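PDB 2B67: COG0778: Nitroreductase from Streptococcus pneumoniae, which probably reduces nitro compounds or related acceptors with electrons from a nicotinamide nucleotide, using bound flavin mononucleotide as cofactor. Local coordinates for the interface of chains A and B. Coordinates in Å, arbitrary orientation; residue numbers count along the deposited sequence, not the author numbering. Chains: chain A/B, COG0778: Nitroreductase.

The interface of chains A and B. Residues chain A 5-7, 10; chain B 35, 38, 148.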
ATOM      1  N   LYS A   5      -6.294   4.354  19.304  1.00 41.25           N
ATOM      2  CA  LYS A   5      -6.407   5.638  18.586  1.00 39.48           C
ATOM      3  C   LYS A   5      -6.212   5.487  17.079  1.00 37.02           C
ATOM      4  O   LYS A   5      -6.744   6.282  16.305  1.00 36.32           O
ATOM      5  CB  LYS A   5      -5.421   6.674  19.136  1.00 39.84           C
ATOM      6  CG  LYS A   5      -5.965   8.104  19.124  1.00 41.28           C
ATOM      7  CD  LYS A   5      -5.021   9.110  19.796  1.00 41.24           C
ATOM      8  CE  LYS A   5      -5.092   9.065  21.323  1.00 44.73           C
ATOM      9  NZ  LYS A   5      -4.304  10.184  21.959  1.00 44.84           N
ATOM     10  N   PHE A   6      -5.448   4.477  16.668  1.00 34.02           N
ATOM     11  CA  PHE A   6      -5.301   4.195  15.238  1.00 30.76           C
ATOM     12  C   PHE A   6      -6.590   3.591  14.662  1.00 29.66           C
ATOM     13  O   PHE A   6      -6.967   3.895  13.544  1.00 28.28           O
ATOM     14  CB  PHE A   6      -4.059   3.331  14.961  1.00 29.12           C
ATOM     15  CG  PHE A   6      -3.830   3.038  13.508  1.00 26.09           C
ATOM     16  CD1 PHE A   6      -3.528   4.065  12.614  1.00 24.36           C
ATOM     17  CD2 PHE A   6      -3.900   1.740  13.034  1.00 21.03           C
ATOM     18  CE1 PHE A   6      -3.307   3.785  11.273  1.00 22.12           C
ATOM     19  CE2 PHE A   6      -3.684   1.444  11.704  1.00 19.42           C
ATOM     20  CZ  PHE A   6      -3.408   2.471  10.805  1.00 22.54           C
ATOM     21  N   LEU A   7      -7.264   2.750  15.443  1.00 29.37           N
ATOM     22  CA  LEU A   7      -8.575   2.242  15.082  1.00 28.97           C
ATOM     23  C   LEU A   7      -9.545   3.405  14.815  1.00 28.90           C
ATOM     24  O   LEU A   7     -10.333   3.362  13.857  1.00 28.47           O
ATOM     25  CB  LEU A   7      -9.123   1.334  16.196  1.00 28.66           C
ATOM     26  CG  LEU A   7     -10.562   0.822  16.085  1.00 28.41           C
ATOM     27  CD1 LEU A   7     -10.870   0.128  14.737  1.00 28.61           C
ATOM     28  CD2 LEU A   7     -10.856  -0.132  17.255  1.00 30.65           C
ATOM     29  N   ASN A  10      -8.879   5.029  11.457  1.00 22.32           N
ATOM     30  CA  ASN A  10      -9.371   4.154  10.396  1.00 22.69           C
ATOM     31  C   ASN A  10     -10.872   4.198  10.233  1.00 23.56           C
ATOM     32  O   ASN A  10     -11.378   4.170   9.128  1.00 23.53           O
ATOM     33  CB  ASN A  10      -8.911   2.719  10.626  1.00 21.53           C
ATOM     34  CG  ASN A  10      -7.658   2.386   9.830  1.00 22.14           C
ATOM     35  OD1 ASN A  10      -7.718   1.997   8.653  1.00 20.78           O
ATOM     36  ND2 ASN A  10      -6.526   2.569  10.454  1.00 20.73           N
TER
ATOM     37  N   ILE B  35      -7.905  -4.460  12.209  1.00 21.27           N
ATOM     38  CA  ILE B  35      -7.772  -3.015  11.903  1.00 20.51           C
ATOM     39  C   ILE B  35      -7.183  -2.774  10.510  1.00 19.76           C
ATOM     40  O   ILE B  35      -7.699  -1.927   9.748  1.00 19.58           O
ATOM     41  CB  ILE B  35      -6.932  -2.265  12.998  1.00 21.34           C
ATOM     42  CG1 ILE B  35      -7.632  -2.356  14.347  1.00 20.48           C
ATOM     43  CG2 ILE B  35      -6.665  -0.804  12.607  1.00 19.85           C
ATOM     44  CD1 ILE B  35      -6.874  -1.680  15.484  1.00 21.50           C
ATOM     45  N   LEU B  38      -9.561  -2.836   7.594  1.00 18.63           N
ATOM     46  CA  LEU B  38     -10.353  -1.613   7.370  1.00 19.00           C
ATOM     47  C   LEU B  38      -9.876  -0.780   6.146  1.00 18.87           C
ATOM     48  O   LEU B  38     -10.601   0.094   5.654  1.00 18.67           O
ATOM     49  CB  LEU B  38     -10.374  -0.750   8.627  1.00 18.82           C
ATOM     50  CG  LEU B  38     -11.129  -1.344   9.835  1.00 21.66           C
ATOM     51  CD1 LEU B  38     -11.148  -0.368  11.016  1.00 22.57           C
ATOM     52  CD2 LEU B  38     -12.577  -1.782   9.490  1.00 23.50           C
ATOM     53  N   ASP B 148       0.949   0.725  16.611  1.00 20.70           N
ATOM     54  CA  ASP B 148       0.071   1.401  17.542  1.00 22.26           C
ATOM     55  C   ASP B 148      -0.069   0.548  18.816  1.00 22.61           C
ATOM     56  O   ASP B 148      -0.357   1.085  19.870  1.00 22.18           O
ATOM     57  CB  ASP B 148      -1.305   1.617  16.890  1.00 22.16           C
ATOM     58  CG  ASP B 148      -2.248   2.459  17.751  1.00 23.70           C
ATOM     59  OD1 ASP B 148      -3.386   2.020  17.996  1.00 26.38           O
ATOM     60  OD2 ASP B 148      -1.869   3.570  18.155  1.00 27.17           O
TER
HETATM   61  O   HOH W   1      -9.706   2.948   6.931  1.00 25.58           O
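The N-terminal helix 5-12 of chain A lies against chain B in the intertwined two-fold dimer typical of nitroreductases, where A:Phe6, A:Leu7 and A:Asn10 meet B:Ile35, B:Leu38 and B:Asp148. It is a worked example of how a short helix can pack on a partner chain: an apolar middle with polar contacts at either end. B:Ile35, near the end of helix 26-36, spreads its two branches between two neighbours. Its CG2 methyl sits obliquely above the rim of the A:Phe6 ring, 3.8 Å from CD2 and as near to CE2, on the face that A:Asn10 ND2 covers, while CD1, at the end of the extended branch (chi2 179°), reaches A:Leu7 CB at 3.8 Å, the two side chains crossing at nearly a right angle. With CG anti to the backbone nitrogen (chi1 173°), the A:Leu7 side chain runs toward chain B, and its CD1 methyl meets the CD1 methyl of B:Leu38 at 3.8 Å. That same B:Leu38 methyl also packs on A:Asn10 CB, so one branch of the leucine bridges two residues one helical turn apart. At the start of the helix, B:Asp148, the last residue of helix 124-148, brings its carboxylate to the backbone of A:Phe6: OD1 accepts a weak hydrogen bond from A:Phe6 N at 3.5 Å. Placed at the helix N-terminus, this carboxylate would probably be favoured by the helix dipole. Its carbon CG also rests against A:Phe6 CB, at 3.4 Å. Within chain A, the amide of A:Asn10 sits over one face of the A:Phe6 ring, ND2 3.1 Å above the plane and displaced toward the rim; a weak hydrogen bond from ND2 to A:Phe6 O may help to orient the amide. The opposite end of that amide faces water 1, which lies 2.8 Å from A:Asn10 OD1 and also pairs with A:Asn10 O; a longer link, 3.3 Å to the backbone carbonyl oxygen of B:Leu38, completes the bridge between chains.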